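Local structure of betaine aldehyde dehydrogenase (Staphylococcus aureus subsp. aureus COL, 4QTO) at residues A[365-370]-A[408-413]; A[402-407]-A[419-424]. The protein catalyses the NAD-dependent oxidation of betaine aldehyde to glycine betaine, as a tetrameric member of the aldehyde dehydrogenase family. All blocks are in the same frame, centred on the assembly; numbering follows the deposited sequence.

Contact 1. Residues A[365-370]-A[408-413]; sequences ESYMDV and MRIVQE
Tyr367 reaches from helix 358-373 to the short helix 409-412 and donates its phenol O-H to Glu413, with OH 2.6 Å from OE1. The oxygen lies at the edge of the ring, in its plane, and accepts the hydrogen bond through its anti lone pair, while ring and carboxylate planes stand 81° apart. The syn lone pair of the same OE1 takes NH2 of Arg409 at 2.9 Å, so two donors grip one oxygen. NE of Arg409 completes a side-on salt bridge to OE2 of Glu413 at 2.8 Å, meeting it from above the carboxylate plane. Two bonds from one guanidinium and a third from the phenol limit rotation of the carboxylate and would probably favour its ionised form.

Both helices pack beside strands 399-402 and 419-425 of the seven-stranded sheet, in the part of the aldehyde dehydrogenase fold usually called the catalytic domain. Ile410 supplies an apolar contact on the sheet-facing side. In the conformer described, one of two, CG1 lies anti to the backbone N (chi1 -168°) and the turn at chi2 brings CD1 4.0 Å from CB of Tyr367; the two side chains run antiparallel alongside each other. Met368 adds a looser touch from CE to the same methyl.

Val370 lies across the Arg409 chain, nearly perpendicular to it. Its CG1 lies 3.9 Å from CB of Arg409, and its CG2 approaches NH1 at 3.7 Å, obliquely to the guanidinium. That NH1 also bonds to a triethylene glycol, probably from the crystallisation liquor.

Contact 2. Residues A[402-407]-A[419-424]; sequences TNCDTS and VVTVEG
In one of its two conformers Cys404, with chi1 at 34°, between staggered values, lays SG against Thr421, 3.6 Å from CB and 3.8 Å from CG2. Glu423 has CG anti to its carbonyl carbon (chi1 -74°) and an extended chain beyond, which carries its carboxylate along the loop to Thr406. The contact lies where strand 399-402 leaves its parallel neighbour 419-425 in the seven-stranded sheet and passes into the loop before helix 409-412.

No direct hydrogen bond joins the two segments; waters bridge them instead. Water 1 accepts from Asn403 N and water 2 from Cys404 N; both lie 2.8 Å from Val422 O in geometry fit for donation to it, though each has more acceptors in reach than protons. A third water links Thr406 N to Glu423 OE1, which itself stands 3.4 Å from that nitrogen at a poor angle for a direct bond. The other carboxylate oxygen of Glu423 forms a salt bridge with Arg318, while Thr406 OG1 bonds to Asp437 and Arg318. Further along, an Asx turn shapes the loop: Asp405 OD1 accepts from Ser407 N at 2.8 Å, 32° out of the carboxylate plane, and also from Ser407 OG.

How the contacts relate
From helix 358-373 the chain runs through strands 377-380 and 399-402 into the loop 402-407, then directly into 408-413 and on to strand 419-425. Contact 1 closes the longer loop, with 37 residues between its segments; contact 2 closes one of 11. Their segments alternate along the chain, so the loops cross rather than nest. Between the contacts, whose centres are 10 Å apart, Gln412 NE2 lies 2.9 Å from Thr406 O, a probable hydrogen bond, and Val411 packs on Asp405 and Glu423. Contact 1 joins helix 358-373 to helix 409-412 against the sheet, and contact 2 joins the loop leading into that short helix to strand 419-425.

Contact 1. Residues A[365-370]-A[408-413]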
ATOM      1  N   GLU A 365      27.050  35.534 -16.729  1.00 19.91           N
ATOM      2  CA  GLU A 365      28.225  36.136 -17.361  1.00 23.66           C
ATOM      3  C   GLU A 365      29.506  35.874 -16.596  1.00 23.10           C
ATOM      4  O   GLU A 365      30.572  35.573 -17.199  1.00 22.60           O
ATOM      5  CB  GLU A 365      28.048  37.651 -17.522  1.00 28.12           C
ATOM      6  CG  GLU A 365      27.031  37.933 -18.589  1.00 33.09           C
ATOM      7  CD  GLU A 365      26.697  39.401 -18.778  1.00 40.78           C
ATOM      8  OE1 GLU A 365      26.643  40.191 -17.801  1.00 39.82           O
ATOM      9  OE2 GLU A 365      26.380  39.724 -19.935  1.00 45.34           O
ATOM     10  N   SER A 366      29.441  35.969 -15.276  1.00 20.99           N
ATOM     11  CA  SER A 366      30.619  35.727 -14.468  1.00 22.75           C
ATOM     12  C   SER A 366      31.120  34.294 -14.634  1.00 22.32           C
ATOM     13  O   SER A 366      32.309  34.018 -14.516  1.00 22.66           O
ATOM     14  CB  SER A 366      30.356  36.039 -12.987  1.00 23.82           C
ATOM     15  OG  SER A 366      29.502  35.074 -12.400  1.00 28.34           O
ATOM     16  N   TYR A 367      30.199  33.347 -14.863  1.00 21.50           N
ATOM     17  CA  TYR A 367      30.606  31.962 -15.062  1.00 20.49           C
ATOM     18  C   TYR A 367      31.411  31.755 -16.343  1.00 19.69           C
ATOM     19  O   TYR A 367      32.223  30.833 -16.420  1.00 18.13           O
ATOM     20  CB  TYR A 367      29.409  31.012 -14.985  1.00 19.99           C
ATOM     21  CG  TYR A 367      29.156  30.523 -13.603  1.00 21.48           C
ATOM     22  CD1 TYR A 367      30.040  29.613 -13.001  1.00 22.07           C
ATOM     23  CD2 TYR A 367      28.013  30.893 -12.890  1.00 23.92           C
ATOM     24  CE1 TYR A 367      29.818  29.114 -11.729  1.00 24.66           C
ATOM     25  CE2 TYR A 367      27.785  30.400 -11.610  1.00 26.46           C
ATOM     26  CZ  TYR A 367      28.681  29.511 -11.034  1.00 26.31           C
ATOM     27  OH  TYR A 367      28.437  29.030  -9.752  1.00 27.02           O
ATOM     28  N   MET A 368      31.169  32.583 -17.344  1.00 19.62           N
ATOM     29  CA  MET A 368      31.905  32.452 -18.597  1.00 20.61           C
ATOM     30  C   MET A 368      33.397  32.727 -18.345  1.00 23.39           C
ATOM     31  O   MET A 368      34.256  32.023 -18.850  1.00 21.90           O
ATOM     32  CB  MET A 368      31.344  33.379 -19.660  1.00 21.39           C
ATOM     33  CG  MET A 368      29.877  33.162 -20.031  1.00 21.56           C
ATOM     34  SD  MET A 368      29.495  31.517 -20.633  1.00 21.24           S
ATOM     35  CE  MET A 368      29.017  30.709 -19.124  1.00 19.85           C
ATOM     36  N   ASP A 369      33.669  33.735 -17.537  1.00 25.47           N
ATOM     37  CA  ASP A 369      35.024  34.088 -17.152  1.00 29.08           C
ATOM     38  C   ASP A 369      35.674  32.935 -16.391  1.00 24.98           C
ATOM     39  O   ASP A 369      36.827  32.585 -16.636  1.00 26.06           O
ATOM     40  CB  ASP A 369      35.010  35.357 -16.264  1.00 36.76           C
ATOM     41  CG  ASP A 369      34.534  36.606 -17.009  1.00 45.98           C
ATOM     42  OD1 ASP A 369      34.687  36.640 -18.257  1.00 51.39           O
ATOM     43  OD2 ASP A 369      34.004  37.546 -16.331  1.00 41.91           O
ATOM     44  N   VAL A 370      34.926  32.349 -15.463  1.00 24.56           N
ATOM     45  CA  VAL A 370      35.427  31.223 -14.683  1.00 21.00           C
ATOM     46  C   VAL A 370      35.778  30.046 -15.584  1.00 19.94           C
ATOM     47  O   VAL A 370      36.840  29.468 -15.457  1.00 18.87           O
ATOM     48  CB  VAL A 370      34.405  30.782 -13.613  1.00 22.12           C
ATOM     49  CG1 VAL A 370      34.821  29.473 -12.964  1.00 22.30           C
ATOM     50  CG2 VAL A 370      34.244  31.873 -12.574  1.00 25.32           C
ATOM     51  N   MET A 408      36.502  20.984 -12.862  1.00 19.98           N
ATOM     52  CA  MET A 408      36.194  22.402 -13.052  1.00 19.05           C
ATOM     53  C   MET A 408      34.953  22.932 -12.372  1.00 20.89           C
ATOM     54  O   MET A 408      33.939  22.246 -12.297  1.00 18.71           O
ATOM     55  CB  MET A 408      36.051  22.687 -14.542  1.00 19.55           C
ATOM     56  CG  MET A 408      37.297  22.437 -15.357  1.00 20.62           C
ATOM     57  SD  MET A 408      36.968  22.726 -17.104  1.00 21.94           S
ATOM     58  CE  MET A 408      38.643  22.520 -17.753  1.00 24.75           C
ATOM     59  N   ARG A 409      35.012  24.185 -11.921  1.00 21.79           N
ATOM     60  CA  ARG A 409      33.829  24.820 -11.346  1.00 21.09           C
ATOM     61  C   ARG A 409      32.646  24.897 -12.317  1.00 18.65           C
ATOM     62  O   ARG A 409      31.490  24.749 -11.905  1.00 18.70           O
ATOM     63  CB  ARG A 409      34.150  26.250 -10.877  1.00 22.85           C
ATOM     64  CG  ARG A 409      35.109  26.344  -9.710  1.00 24.71           C
ATOM     65  CD  ARG A 409      35.241  27.803  -9.259  1.00 24.95           C
ATOM     66  NE  ARG A 409      33.951  28.357  -8.876  1.00 24.06           N
ATOM     67  CZ  ARG A 409      33.643  29.646  -8.803  1.00 25.28           C
ATOM     68  NH1 ARG A 409      34.535  30.588  -9.099  1.00 29.89           N
ATOM     69  NH2 ARG A 409      32.412  29.997  -8.462  1.00 26.24           N
ATOM     70  N   ILE A 410      32.932  25.121 -13.601  0.50 15.88           N
ATOM     71  CA  ILE A 410      31.860  25.255 -14.599  0.50 14.53           C
ATOM     72  C   ILE A 410      31.094  23.941 -14.735  0.50 15.35           C
ATOM     73  O   ILE A 410      29.928  23.964 -15.103  0.50 14.82           O
ATOM     74  CB  ILE A 410      32.386  25.787 -15.956  0.50 14.20           C
ATOM     75  CG1 ILE A 410      31.248  26.204 -16.918  0.50 12.83           C
ATOM     76  CG2 ILE A 410      33.317  24.786 -16.637  0.50 13.79           C
ATOM     77  CD1 ILE A 410      30.477  27.436 -16.527  0.50 12.61           C
ATOM     78  N   VAL A 411      31.749  22.822 -14.443  1.00 16.75           N
ATOM     79  CA  VAL A 411      31.104  21.506 -14.524  1.00 17.14           C
ATOM     80  C   VAL A 411      30.419  21.201 -13.208  1.00 18.45           C
ATOM     81  O   VAL A 411      29.307  20.672 -13.208  1.00 21.02           O
ATOM     82  CB  VAL A 411      32.109  20.390 -14.888  1.00 17.09           C
ATOM     83  CG1 VAL A 411      31.458  19.014 -14.737  1.00 16.61           C
ATOM     84  CG2 VAL A 411      32.612  20.600 -16.302  1.00 18.19           C
ATOM     85  N   GLN A 412      31.042  21.545 -12.079  1.00 18.23           N
ATOM     86  CA  GLN A 412      30.477  21.212 -10.777  1.00 21.19           C
ATOM     87  C   GLN A 412      29.337  22.102 -10.293  1.00 23.35           C
ATOM     88  O   GLN A 412      28.421  21.618  -9.630  1.00 24.96           O
ATOM     89  CB  GLN A 412      31.572  21.206  -9.731  1.00 20.04           C
ATOM     90  CG  GLN A 412      32.566  20.069  -9.888  1.00 20.17           C
ATOM     91  CD  GLN A 412      31.934  18.712  -9.644  1.00 20.15           C
ATOM     92  OE1 GLN A 412      31.171  18.550  -8.680  1.00 18.51           O
ATOM     93  NE2 GLN A 412      32.267  17.727 -10.472  1.00 19.66           N
ATOM     94  N   GLU A 413      29.354  23.371 -10.670  1.00 19.35           N
ATOM     95  CA  GLU A 413      28.375  24.328 -10.188  1.00 17.97           C
ATOM     96  C   GLU A 413      27.196  24.602 -11.121  1.00 17.84           C
ATOM     97  O   GLU A 413      27.336  24.642 -12.346  1.00 20.70           O
ATOM     98  CB  GLU A 413      29.099  25.637  -9.832  1.00 18.40           C
ATOM     99  CG  GLU A 413      30.203  25.408  -8.814  1.00 18.74           C
ATOM    100  CD  GLU A 413      30.997  26.660  -8.476  1.00 21.96           C
ATOM    101  OE1 GLU A 413      30.535  27.784  -8.768  1.00 24.49           O
ATOM    102  OE2 GLU A 413      32.084  26.502  -7.907  1.00 22.96           O
TER

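Contact 2. Residues A[402-407]-A[419-424]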
ATOM      1  N   THR A 402      33.044  23.387 -24.168  1.00 14.35           N
ATOM      2  CA  THR A 402      33.748  22.146 -24.473  1.00 15.74           C
ATOM      3  C   THR A 402      35.141  22.100 -23.840  1.00 17.25           C
ATOM      4  O   THR A 402      35.584  23.057 -23.208  1.00 16.73           O
ATOM      5  CB  THR A 402      33.890  21.967 -25.992  1.00 16.18           C
ATOM      6  OG1 THR A 402      34.610  23.073 -26.541  1.00 16.76           O
ATOM      7  CG2 THR A 402      32.532  21.869 -26.667  1.00 16.15           C
ATOM      8  N   ASN A 403      35.825  20.965 -24.008  1.00 19.40           N
ATOM      9  CA  ASN A 403      37.203  20.825 -23.482  1.00 22.81           C
ATOM     10  C   ASN A 403      37.208  21.084 -21.957  1.00 24.36           C
ATOM     11  O   ASN A 403      38.034  21.846 -21.434  1.00 26.80           O
ATOM     12  CB  ASN A 403      38.188  21.745 -24.209  1.00 27.83           C
ATOM     13  CG  ASN A 403      39.640  21.323 -24.018  1.00 35.37           C
ATOM     14  OD1 ASN A 403      39.930  20.157 -23.788  1.00 36.29           O
ATOM     15  ND2 ASN A 403      40.564  22.280 -24.152  1.00 41.22           N
ATOM     16  N   CYS A 404      36.232  20.500 -21.275  0.50 23.45           N
ATOM     17  CA  CYS A 404      36.132  20.648 -19.820  0.50 23.79           C
ATOM     18  C   CYS A 404      36.185  19.284 -19.115  0.50 22.29           C
ATOM     19  O   CYS A 404      36.197  18.229 -19.771  0.50 23.12           O
ATOM     20  CB  CYS A 404      34.999  21.604 -19.343  0.50 24.06           C
ATOM     21  SG  CYS A 404      33.404  21.814 -20.143  0.50 20.27           S
ATOM     22  N   ASP A 405      36.362  19.308 -17.798  1.00 20.63           N
ATOM     23  CA  ASP A 405      36.460  18.093 -17.038  1.00 20.42           C
ATOM     24  C   ASP A 405      35.863  18.283 -15.674  1.00 18.10           C
ATOM     25  O   ASP A 405      35.610  19.390 -15.229  1.00 15.89           O
ATOM     26  CB  ASP A 405      37.892  17.599 -16.958  1.00 22.91           C
ATOM     27  CG  ASP A 405      38.735  18.439 -16.082  1.00 27.27           C
ATOM     28  OD1 ASP A 405      38.700  18.228 -14.852  1.00 33.21           O
ATOM     29  OD2 ASP A 405      39.543  19.233 -16.624  1.00 34.75           O
ATOM     30  N   THR A 406      35.619  17.162 -15.032  1.00 18.86           N
ATOM     31  CA  THR A 406      34.909  17.127 -13.766  1.00 17.39           C
ATOM     32  C   THR A 406      35.530  17.948 -12.632  1.00 19.13           C
ATOM     33  O   THR A 406      34.822  18.349 -11.700  1.00 19.37           O
ATOM     34  CB  THR A 406      34.680  15.660 -13.347  1.00 17.88           C
ATOM     35  OG1 THR A 406      33.659  15.591 -12.353  1.00 18.40           O
ATOM     36  CG2 THR A 406      35.965  15.005 -12.856  1.00 20.40           C
ATOM     37  N   SER A 407      36.822  18.268 -12.729  1.00 19.35           N
ATOM     38  CA  SER A 407      37.455  19.071 -11.688  1.00 21.35           C
ATOM     39  C   SER A 407      37.071  20.549 -11.745  1.00 22.58           C
ATOM     40  O   SER A 407      37.297  21.296 -10.782  1.00 23.37           O
ATOM     41  CB  SER A 407      38.991  18.986 -11.813  1.00 24.88           C
ATOM     42  OG  SER A 407      39.466  19.681 -12.953  1.00 25.49           O
ATOM     43  N   VAL A 419      23.220  27.374 -20.903  1.00 13.19           N
ATOM     44  CA  VAL A 419      24.605  26.926 -21.017  1.00 13.13           C
ATOM     45  C   VAL A 419      24.683  25.445 -20.718  1.00 12.66           C
ATOM     46  O   VAL A 419      24.105  24.981 -19.716  1.00 12.44           O
ATOM     47  CB  VAL A 419      25.461  27.625 -19.936  1.00 14.94           C
ATOM     48  CG1 VAL A 419      26.914  27.181 -19.984  1.00 15.62           C
ATOM     49  CG2 VAL A 419      25.361  29.148 -20.026  1.00 15.74           C
ATOM     50  N   VAL A 420      25.403  24.725 -21.560  1.00 12.21           N
ATOM     51  CA  VAL A 420      25.714  23.311 -21.322  1.00 12.88           C
ATOM     52  C   VAL A 420      27.214  23.107 -21.429  1.00 13.05           C
ATOM     53  O   VAL A 420      27.902  23.847 -22.128  1.00 12.95           O
ATOM     54  CB  VAL A 420      25.015  22.354 -22.316  1.00 12.84           C
ATOM     55  CG1 VAL A 420      23.508  22.600 -22.321  1.00 13.63           C
ATOM     56  CG2 VAL A 420      25.551  22.486 -23.729  1.00 13.05           C
ATOM     57  N   THR A 421      27.723  22.117 -20.692  1.00 12.39           N
ATOM     58  CA  THR A 421      29.113  21.671 -20.810  1.00 13.46           C
ATOM     59  C   THR A 421      29.065  20.299 -21.477  1.00 13.16           C
ATOM     60  O   THR A 421      28.045  19.595 -21.369  1.00 11.91           O
ATOM     61  CB  THR A 421      29.836  21.519 -19.445  1.00 14.04           C
ATOM     62  OG1 THR A 421      29.063  20.682 -18.561  1.00 13.98           O
ATOM     63  CG2 THR A 421      30.048  22.859 -18.801  1.00 16.50           C
ATOM     64  N   VAL A 422      30.142  19.916 -22.136  1.00 12.57           N
ATOM     65  CA  VAL A 422      30.248  18.626 -22.789  1.00 12.76           C
ATOM     66  C   VAL A 422      31.528  17.935 -22.320  1.00 13.39           C
ATOM     67  O   VAL A 422      32.631  18.489 -22.488  1.00 15.32           O
ATOM     68  CB  VAL A 422      30.265  18.740 -24.340  1.00 13.66           C
ATOM     69  CG1 VAL A 422      30.247  17.353 -24.973  1.00 14.01           C
ATOM     70  CG2 VAL A 422      29.046  19.529 -24.844  1.00 14.17           C
ATOM     71  N   GLU A 423      31.387  16.728 -21.788  1.00 12.31           N
ATOM     72  CA  GLU A 423      32.506  15.903 -21.350  1.00 13.05           C
ATOM     73  C   GLU A 423      32.400  14.584 -22.061  1.00 13.53           C
ATOM     74  O   GLU A 423      31.281  14.102 -22.305  1.00 11.60           O
ATOM     75  CB  GLU A 423      32.429  15.579 -19.854  1.00 13.63           C
ATOM     76  CG  GLU A 423      32.761  16.726 -18.914  1.00 14.89           C
ATOM     77  CD  GLU A 423      32.193  16.458 -17.531  1.00 16.18           C
ATOM     78  OE1 GLU A 423      32.893  15.888 -16.673  1.00 17.23           O
ATOM     79  OE2 GLU A 423      30.975  16.692 -17.370  1.00 14.64           O
ATOM     80  N   GLY A 424      33.538  13.969 -22.335  1.00 12.06           N
ATOM     81  CA  GLY A 424      33.522  12.652 -22.946  1.00 12.77           C
ATOM     82  C   GLY A 424      33.685  11.544 -21.914  1.00 13.78           C
ATOM     83  O   GLY A 424      34.230  11.772 -20.816  1.00 15.19           O
TER
HETATM   84  O   HOH W   1      34.189  18.733 -24.815  1.00 22.64           O
HETATM   85  O   HOH W   2      35.335  17.969 -22.678  1.00 33.15           O
HETATM   86  O   HOH W   3      35.341  14.924 -17.113  1.00 18.23           O